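Branched-chain alpha-ketoacid decarboxylase (Lactococcus lactis, PDB 2VBF) probably decarboxylates branched-chain and aromatic alpha-keto acids to aldehydes, using thiamine diphosphate and a magnesium ion as cofactors. Local coordinates at residues A90-F95 against V117-S122; V232-H237 against T260-G265; I521-N526 against E546-K551. One frame throughout, in Å; residues are numbered along the deposited sequence.

Overall arrangement
All three contacts pair neighbouring parallel strands, each in a different sheet of the chain, and their nearest atoms are at least about 16 Å apart. Contacts 1 and 2 are fully buried; contact 3, farthest from the chain's centre, is partly exposed at a sheet edge. Contact 1 is the most regular, its strands bonded from end to end and its buried E118 tied to a threonine. In contact 2 the strands separate early, and a bridging water and a histidine-phenylalanine stack take over. Contact 3 keeps two backbone bonds and one bridging water, with an arginine lying beside a valine. Contacts 1 and 3 each join two strands of a beta-alpha-beta unit.

Contact 1: residues A90-F95 against V117-S122; sequences AFLTTF and VEIVGS
One face of the F91 ring carries the side chain of E118: its CG sits 4.0 Å from the ring centroid in a CH-pi contact, and the carboxylate plane is turned 32° from the ring. The F95 ring touches S122 CB through CD1 at 3.7 Å and meets F146 edge-to-face. E118 reaches T93 because its chain is extended, CG lying anti to the backbone N (chi1 -178°). There T93 OG1 gives a 2.8 Å hydrogen bond to E118 OE2, on the anti lone pair. With an alanine here, the T93 hydroxyl is likely to lose its acceptor and the F91 face most of its cover. On the other side of the sheet, L92 CD1 packs 3.7 Å from I119 CG2. Between these two layers, a parallel ladder of five backbone bonds runs from F91 N and V117 O (3.0 Å) to F95 N and G121 O (2.8 Å), the last more bent at 140°. The pair belongs to the parallel sheet of the N-terminal thiamine diphosphate-binding domain; the T94 side chain, at the strand end, is about 4 Å from bound thiamine diphosphate. Helix 97-111 connects the strands in a beta-alpha-beta unit and covers F91, E118 and V120; L92 and I119 pack on helix 52-60, and strands 42-45 and 183-188 continue the sheet.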
loop_
_atom_site.group_PDB
_atom_site.type_symbol
_atom_site.label_atom_id
_atom_site.label_comp_id
_atom_site.label_asym_id
_atom_site.label_seq_id
_atom_site.Cartn_x
_atom_site.Cartn_y
_atom_site.Cartn_z
ATOM N N ALA A 90 -2.168 16.047 8.137
ATOM C CA ALA A 90 -0.792 15.733 7.760
ATOM C C ALA A 90 -0.374 14.326 8.178
ATOM O O ALA A 90 -0.780 13.801 9.232
ATOM C CB ALA A 90 0.184 16.776 8.345
ATOM N N PHE A 91 0.422 13.698 7.319
ATOM C CA PHE A 91 1.107 12.463 7.707
ATOM C C PHE A 91 2.551 12.470 7.196
ATOM O O PHE A 91 2.890 13.215 6.285
ATOM C CB PHE A 91 0.325 11.206 7.303
ATOM C CG PHE A 91 0.325 10.901 5.824
ATOM C CD1 PHE A 91 1.144 9.904 5.306
ATOM C CD2 PHE A 91 -0.544 11.562 4.967
ATOM C CE1 PHE A 91 1.143 9.617 3.950
ATOM C CE2 PHE A 91 -0.567 11.270 3.608
ATOM C CZ PHE A 91 0.279 10.294 3.101
ATOM N N LEU A 92 3.380 11.671 7.857
ATOM C CA LEU A 92 4.817 11.637 7.665
ATOM C C LEU A 92 5.247 10.245 7.231
ATOM O O LEU A 92 4.908 9.252 7.896
ATOM C CB LEU A 92 5.509 11.987 8.989
ATOM C CG LEU A 92 7.036 11.913 9.051
ATOM C CD1 LEU A 92 7.703 12.898 8.096
ATOM C CD2 LEU A 92 7.535 12.105 10.505
ATOM N N THR A 93 6.033 10.165 6.160
ATOM C CA THR A 93 6.570 8.883 5.704
ATOM C C THR A 93 8.059 9.012 5.467
ATOM O O THR A 93 8.618 10.107 5.566
ATOM C CB THR A 93 5.884 8.422 4.404
ATOM O OG1 THR A 93 6.119 9.389 3.371
ATOM C CG2 THR A 93 4.387 8.250 4.614
ATOM N N THR A 94 8.692 7.890 5.148
ATOM C CA THR A 94 10.092 7.877 4.774
ATOM C C THR A 94 10.214 7.709 3.250
ATOM O O THR A 94 9.366 7.112 2.592
ATOM C CB THR A 94 10.832 6.793 5.562
ATOM O OG1 THR A 94 12.246 7.053 5.550
ATOM C CG2 THR A 94 10.498 5.418 5.013
ATOM N N PHE A 95 11.275 8.301 2.711
ATOM C CA PHE A 95 11.620 8.270 1.297
ATOM C C PHE A 95 11.438 6.899 0.627
ATOM O O PHE A 95 11.836 5.869 1.195
ATOM C CB PHE A 95 13.093 8.680 1.164
ATOM C CG PHE A 95 13.523 8.962 -0.232
ATOM C CD1 PHE A 95 13.165 10.150 -0.844
ATOM C CD2 PHE A 95 14.304 8.067 -0.933
ATOM C CE1 PHE A 95 13.558 10.430 -2.124
ATOM C CE2 PHE A 95 14.704 8.344 -2.237
ATOM C CZ PHE A 95 14.323 9.531 -2.827
ATOM N N VAL A 117 -1.559 17.058 3.729
ATOM C CA VAL A 117 -0.127 17.249 3.500
ATOM C C VAL A 117 0.630 15.943 3.777
ATOM O O VAL A 117 0.571 15.415 4.888
ATOM C CB VAL A 117 0.450 18.331 4.453
ATOM C CG1 VAL A 117 1.893 18.631 4.095
ATOM C CG2 VAL A 117 -0.434 19.595 4.409
ATOM N N GLU A 118 1.341 15.427 2.785
ATOM C CA GLU A 118 2.307 14.366 3.039
ATOM C C GLU A 118 3.697 14.956 3.140
ATOM O O GLU A 118 4.128 15.663 2.251
ATOM C CB GLU A 118 2.277 13.279 1.981
ATOM C CG GLU A 118 3.272 12.157 2.320
ATOM C CD GLU A 118 3.142 10.940 1.430
ATOM O OE1 GLU A 118 2.306 10.951 0.489
ATOM O OE2 GLU A 118 3.898 9.981 1.692
ATOM N N ILE A 119 4.380 14.655 4.241
ATOM C CA ILE A 119 5.763 15.055 4.453
ATOM C C ILE A 119 6.597 13.794 4.308
ATOM O O ILE A 119 6.318 12.792 4.971
ATOM C CB ILE A 119 5.987 15.637 5.864
ATOM C CG1 ILE A 119 5.080 16.854 6.109
ATOM C CG2 ILE A 119 7.475 15.969 6.082
ATOM C CD1 ILE A 119 4.948 17.246 7.573
ATOM N N VAL A 120 7.592 13.825 3.426
ATOM C CA VAL A 120 8.438 12.672 3.166
ATOM C C VAL A 120 9.862 12.994 3.619
ATOM O O VAL A 120 10.488 13.909 3.089
ATOM C CB VAL A 120 8.451 12.325 1.669
ATOM C CG1 VAL A 120 9.254 11.035 1.432
ATOM C CG2 VAL A 120 7.034 12.208 1.138
ATOM N N GLY A 121 10.337 12.281 4.638
ATOM C CA GLY A 121 11.710 12.406 5.087
ATOM C C GLY A 121 12.658 11.762 4.094
ATOM O O GLY A 121 12.441 10.629 3.684
ATOM N N SER A 122 13.695 12.492 3.691
ATOM C CA SER A 122 14.621 12.022 2.664
ATOM C C SER A 122 16.075 12.075 3.151
ATOM O O SER A 122 16.374 12.696 4.183
ATOM C CB SER A 122 14.440 12.826 1.359
ATOM O OG SER A 122 14.719 14.197 1.554
#

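Contact 2: residues V232-H237 against T260-G265; sequences VVIAGH and TTLNFG
H237 holds CG between its backbone N and carbonyl carbon (chi1 70°), while F264 swings CG anti to its own N (chi1 -177°), and these two turns lay the imidazole over the phenyl ring. The result is an offset stack with centroids 3.9 Å apart and planes only 9° from parallel; F264 CZ lies over the centre of the imidazole, and H237 ND1 is displaced toward the rim of the phenyl ring. At the imidazole edge, in its plane, water 2 is hydrogen-bonded to H237 ND1 at 2.9 Å and donates to F264 O, which bridges the segments and adds a second restraint on the ring in its own plane. Water 1 ties the 260-265 loop together, accepting from L262 N (2.7 Å) and donating to F264 O. Close by, G265 CA comes within 3.6 Å of H237 N; a CB there would collide with the backbone of G236 and H237. Upstream the strands pair directly, T260 N to V233 O (2.9 Å) and A235 N to T260 O (3.1 Å). I234 CG1 and T260 CG2 lie side by side at 3.7 Å, and T260 OG1 bonds to G278 O on the next strand. Strands 231-235 and 259-261 are adjacent and parallel in the alpha/beta sheet of the central domain; they part after A235 and T261, and the loops following their C-terminal ends come together again at H237 and G265.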
loop_
_atom_site.group_PDB
_atom_site.type_symbol
_atom_site.label_atom_id
_atom_site.label_comp_id
_atom_site.label_asym_id
_atom_site.label_seq_id
_atom_site.Cartn_x
_atom_site.Cartn_y
_atom_site.Cartn_z
ATOM N N VAL A 232 -34.081 23.904 -6.911
ATOM C CA VAL A 232 -33.453 22.851 -6.121
ATOM C C VAL A 232 -31.951 23.128 -6.051
ATOM O O VAL A 232 -31.327 23.560 -7.031
ATOM C CB VAL A 232 -33.749 21.426 -6.680
ATOM C CG1 VAL A 232 -33.011 21.185 -7.989
ATOM C CG2 VAL A 232 -33.378 20.332 -5.637
ATOM N N VAL A 233 -31.391 22.941 -4.858
ATOM C CA VAL A 233 -29.954 23.036 -4.639
ATOM C C VAL A 233 -29.406 21.616 -4.584
ATOM O O VAL A 233 -30.012 20.733 -3.976
ATOM C CB VAL A 233 -29.631 23.761 -3.321
ATOM C CG1 VAL A 233 -28.103 23.899 -3.131
ATOM C CG2 VAL A 233 -30.301 25.122 -3.293
ATOM N N ILE A 234 -28.280 21.378 -5.248
ATOM C CA ILE A 234 -27.581 20.108 -5.114
ATOM C C ILE A 234 -26.189 20.418 -4.548
ATOM O O ILE A 234 -25.415 21.150 -5.169
ATOM C CB ILE A 234 -27.464 19.338 -6.464
ATOM C CG1 ILE A 234 -28.821 19.261 -7.179
ATOM C CG2 ILE A 234 -26.865 17.938 -6.228
ATOM C CD1 ILE A 234 -28.784 18.504 -8.506
ATOM N N ALA A 235 -25.885 19.896 -3.356
ATOM C CA ALA A 235 -24.579 20.107 -2.721
ATOM C C ALA A 235 -23.726 18.844 -2.871
ATOM O O ALA A 235 -24.246 17.728 -2.834
ATOM C CB ALA A 235 -24.734 20.480 -1.262
ATOM N N GLY A 236 -22.419 19.030 -3.049
ATOM C CA GLY A 236 -21.502 17.921 -3.268
ATOM C C GLY A 236 -20.244 17.980 -2.424
ATOM O O GLY A 236 -20.132 18.782 -1.490
ATOM N N HIS A 237 -19.290 17.121 -2.787
ATOM C CA HIS A 237 -18.147 16.839 -1.943
ATOM C C HIS A 237 -17.243 18.047 -1.767
ATOM O O HIS A 237 -16.576 18.142 -0.759
ATOM C CB HIS A 237 -17.341 15.645 -2.479
ATOM C CG HIS A 237 -16.603 15.934 -3.747
ATOM N ND1 HIS A 237 -17.241 16.051 -4.962
ATOM C CD2 HIS A 237 -15.287 16.146 -3.988
ATOM C CE1 HIS A 237 -16.349 16.307 -5.899
ATOM N NE2 HIS A 237 -15.154 16.372 -5.335
ATOM N N THR A 260 -30.871 18.575 -2.178
ATOM C CA THR A 260 -30.466 17.187 -2.261
ATOM C C THR A 260 -28.935 17.150 -2.330
ATOM O O THR A 260 -28.296 18.175 -2.558
ATOM C CB THR A 260 -31.126 16.501 -3.492
ATOM O OG1 THR A 260 -30.818 15.104 -3.503
ATOM C CG2 THR A 260 -30.713 17.157 -4.813
ATOM N N THR A 261 -28.361 15.981 -2.060
ATOM C CA THR A 261 -26.960 15.707 -2.359
ATOM C C THR A 261 -26.881 14.389 -3.113
ATOM O O THR A 261 -27.809 13.571 -3.081
ATOM C CB THR A 261 -26.062 15.619 -1.086
ATOM O OG1 THR A 261 -26.274 14.367 -0.418
ATOM C CG2 THR A 261 -26.352 16.770 -0.120
ATOM N N LEU A 262 -25.769 14.183 -3.800
ATOM C CA LEU A 262 -25.436 12.851 -4.305
ATOM C C LEU A 262 -24.914 12.045 -3.116
ATOM O O LEU A 262 -24.711 12.583 -2.018
ATOM C CB LEU A 262 -24.360 12.935 -5.395
ATOM C CG LEU A 262 -24.585 13.894 -6.566
ATOM C CD1 LEU A 262 -23.452 13.727 -7.572
ATOM C CD2 LEU A 262 -25.929 13.670 -7.223
ATOM N N ASN A 263 -24.645 10.760 -3.325
ATOM C CA ASN A 263 -23.950 9.989 -2.294
ATOM C C ASN A 263 -22.448 10.354 -2.225
ATOM O O ASN A 263 -21.775 10.020 -1.249
ATOM C CB ASN A 263 -24.194 8.482 -2.454
ATOM C CG ASN A 263 -23.645 7.915 -3.755
ATOM O OD1 ASN A 263 -22.607 8.356 -4.260
ATOM N ND2 ASN A 263 -24.333 6.912 -4.289
ATOM N N PHE A 264 -21.963 11.052 -3.257
ATOM C CA PHE A 264 -20.610 11.626 -3.319
ATOM C C PHE A 264 -20.773 13.055 -2.814
ATOM O O PHE A 264 -21.227 13.930 -3.543
ATOM C CB PHE A 264 -20.116 11.609 -4.766
ATOM C CG PHE A 264 -18.698 12.102 -4.991
ATOM C CD1 PHE A 264 -17.733 12.107 -3.989
ATOM C CD2 PHE A 264 -18.325 12.492 -6.271
ATOM C CE1 PHE A 264 -16.417 12.527 -4.268
ATOM C CE2 PHE A 264 -17.031 12.916 -6.562
ATOM C CZ PHE A 264 -16.076 12.941 -5.560
ATOM N N GLY A 265 -20.419 13.253 -1.553
ATOM C CA GLY A 265 -20.716 14.479 -0.848
ATOM C C GLY A 265 -21.880 14.372 0.125
ATOM O O GLY A 265 -22.375 15.395 0.581
HETATM O O HOH W 1 -23.553 15.671 -3.957
HETATM O O HOH W 2 -20.069 15.677 -5.511
#

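Contact 3: residues I521-N526 against E546-K551; sequences IVRTEN and ELVLEK
Two backbone hydrogen bonds make the ladder between I521-R523 and E546-V548: V522 N donates to E546 O at 2.8 Å, and V548 N donates to V522 O at 3.0 Å, both nearly straight. V522 thus turns its N-H and its carbonyl toward the same strand, bonding the residues before and after L547, as parallel pairing requires. Past the last bond the strands part, and water 3 spans the gap, donating to R523 O and to V548 O at 2.7 Å each.

Apolar packing differs on the two faces. On one, V522 and L547 lie side by side, with L547 CD2 3.7 Å from V522 CB; helix 525-537 covers this pair through F528. On the other, the CG2 branches of I521 and V548 meet obliquely at 4.1 Å.

Of the charged groups, R523 stays at the contact while E546 is bonded outside it. R523, its chain extended from CG to NE and CG anti to the carbonyl carbon (chi1 -64°), runs alongside V548: NH1 comes 3.8 Å from V548 CG1, and V548 CG2 lies over one guanidinium face, toward its rim. The opposite charges of R523 and E546 stay apart, with R523 NH2 6.5 Å from E546 OE2, too far for a salt bridge. Buried E546 instead accepts from N478 ND2 at OE2 and from S504 N at OE1, so both carboxylate oxygens are satisfied and its plane is held. I521 CG1 runs beside this carboxylate in van der Waals contact, 3.9 Å from E546 OE1.

T524 is the N-cap of helix 525-537, its side chain capping a backbone N there. Strand 517-522, this helix and strand 542-548 form a beta-alpha-beta unit, with strand 517-522 outermost within the chain in the parallel sheet of the C-terminal thiamine diphosphate-binding domain.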
loop_
_atom_site.group_PDB
_atom_site.type_symbol
_atom_site.label_atom_id
_atom_site.label_comp_id
_atom_site.label_asym_id
_atom_site.label_seq_id
_atom_site.Cartn_x
_atom_site.Cartn_y
_atom_site.Cartn_z
ATOM N N ILE A 521 -20.883 -10.943 18.610
ATOM C CA ILE A 521 -21.363 -11.535 17.355
ATOM C C ILE A 521 -22.893 -11.416 17.309
ATOM O O ILE A 521 -23.575 -11.811 18.248
ATOM C CB ILE A 521 -20.959 -13.015 17.187
ATOM C CG1 ILE A 521 -19.438 -13.172 17.193
ATOM C CG2 ILE A 521 -21.526 -13.571 15.895
ATOM C CD1 ILE A 521 -18.956 -14.604 16.907
ATOM N N VAL A 522 -23.418 -10.870 16.216
ATOM C CA VAL A 522 -24.852 -10.589 16.065
ATOM C C VAL A 522 -25.407 -11.316 14.844
ATOM O O VAL A 522 -24.864 -11.191 13.746
ATOM C CB VAL A 522 -25.110 -9.061 15.934
ATOM C CG1 VAL A 522 -26.555 -8.775 15.511
ATOM C CG2 VAL A 522 -24.762 -8.352 17.235
ATOM N N ARG A 523 -26.491 -12.071 15.039
ATOM C CA ARG A 523 -27.132 -12.831 13.961
ATOM C C ARG A 523 -28.584 -12.440 13.664
ATOM O O ARG A 523 -29.057 -12.636 12.538
ATOM C CB ARG A 523 -27.058 -14.334 14.264
ATOM C CG ARG A 523 -25.638 -14.889 14.300
ATOM C CD ARG A 523 -25.613 -16.357 14.704
ATOM N NE ARG A 523 -24.254 -16.908 14.769
ATOM C CZ ARG A 523 -23.570 -17.396 13.732
ATOM N NH1 ARG A 523 -24.094 -17.416 12.515
ATOM N NH2 ARG A 523 -22.335 -17.866 13.919
ATOM N N THR A 524 -29.293 -11.900 14.655
ATOM C CA THR A 524 -30.722 -11.610 14.520
ATOM C C THR A 524 -31.002 -10.120 14.717
ATOM O O THR A 524 -30.152 -9.373 15.210
ATOM C CB THR A 524 -31.568 -12.405 15.562
ATOM O OG1 THR A 524 -31.324 -11.872 16.868
ATOM C CG2 THR A 524 -31.220 -13.906 15.538
ATOM N N GLU A 525 -32.198 -9.692 14.332
ATOM C CA GLU A 525 -32.596 -8.297 14.495
ATOM C C GLU A 525 -32.633 -7.892 15.964
ATOM O O GLU A 525 -32.227 -6.794 16.300
ATOM C CB GLU A 525 -33.955 -8.018 13.870
ATOM C CG GLU A 525 -34.071 -8.321 12.378
ATOM C CD GLU A 525 -35.447 -7.997 11.826
ATOM O OE1 GLU A 525 -36.352 -7.666 12.627
ATOM O OE2 GLU A 525 -35.641 -8.075 10.595
ATOM N N ASN A 526 -33.138 -8.768 16.833
ATOM C CA ASN A 526 -33.193 -8.478 18.273
ATOM C C ASN A 526 -31.813 -8.252 18.862
ATOM O O ASN A 526 -31.603 -7.340 19.668
ATOM C CB ASN A 526 -33.843 -9.636 19.047
ATOM C CG ASN A 526 -35.351 -9.641 18.953
ATOM O OD1 ASN A 526 -35.987 -8.591 18.849
ATOM N ND2 ASN A 526 -35.939 -10.833 19.002
ATOM N N GLU A 546 -19.379 -8.103 15.145
ATOM C CA GLU A 546 -19.416 -8.930 13.949
ATOM C C GLU A 546 -20.873 -9.226 13.597
ATOM O O GLU A 546 -21.577 -9.901 14.358
ATOM C CB GLU A 546 -18.617 -10.221 14.161
ATOM C CG GLU A 546 -18.660 -11.169 12.955
ATOM C CD GLU A 546 -17.857 -12.434 13.156
ATOM O OE1 GLU A 546 -17.124 -12.536 14.166
ATOM O OE2 GLU A 546 -17.954 -13.317 12.274
ATOM N N LEU A 547 -21.326 -8.699 12.459
ATOM C CA LEU A 547 -22.669 -8.978 11.934
ATOM C C LEU A 547 -22.579 -10.129 10.954
ATOM O O LEU A 547 -21.758 -10.097 10.033
ATOM C CB LEU A 547 -23.248 -7.755 11.217
ATOM C CG LEU A 547 -23.297 -6.448 12.012
ATOM C CD1 LEU A 547 -23.866 -5.335 11.137
ATOM C CD2 LEU A 547 -24.122 -6.609 13.304
ATOM N N VAL A 548 -23.424 -11.146 11.134
ATOM C CA VAL A 548 -23.467 -12.255 10.192
ATOM C C VAL A 548 -24.652 -12.087 9.236
ATOM O O VAL A 548 -25.808 -11.972 9.660
ATOM C CB VAL A 548 -23.520 -13.634 10.904
ATOM C CG1 VAL A 548 -23.504 -14.752 9.866
ATOM C CG2 VAL A 548 -22.343 -13.775 11.864
ATOM N N LEU A 549 -24.349 -12.061 7.942
ATOM C CA LEU A 549 -25.352 -11.940 6.898
ATOM C C LEU A 549 -25.030 -12.897 5.755
ATOM O O LEU A 549 -23.886 -13.334 5.607
ATOM C CB LEU A 549 -25.431 -10.495 6.393
ATOM C CG LEU A 549 -26.187 -9.558 7.351
ATOM C CD1 LEU A 549 -25.222 -8.768 8.232
ATOM C CD2 LEU A 549 -27.141 -8.638 6.605
ATOM N N GLU A 550 -26.042 -13.239 4.962
ATOM C CA GLU A 550 -25.864 -14.205 3.880
ATOM C C GLU A 550 -25.111 -13.585 2.709
ATOM O O GLU A 550 -25.296 -12.414 2.388
ATOM C CB GLU A 550 -27.215 -14.748 3.402
ATOM C CG GLU A 550 -28.019 -15.465 4.482
ATOM C CD GLU A 550 -27.329 -16.712 5.011
ATOM O OE1 GLU A 550 -26.623 -17.391 4.232
ATOM O OE2 GLU A 550 -27.497 -17.023 6.213
ATOM N N LYS A 551 -24.259 -14.376 2.068
ATOM C CA LYS A 551 -23.476 -13.881 0.937
ATOM C C LYS A 551 -24.341 -13.419 -0.242
ATOM O O LYS A 551 -23.946 -12.527 -0.995
ATOM C CB LYS A 551 -22.468 -14.940 0.482
ATOM C CG LYS A 551 -23.030 -16.156 -0.197
ATOM C CD LYS A 551 -21.907 -17.072 -0.702
ATOM C CE LYS A 551 -21.060 -17.587 0.450
ATOM N NZ LYS A 551 -20.024 -18.541 0.012
HETATM O O HOH W 3 -27.444 -13.808 10.700
#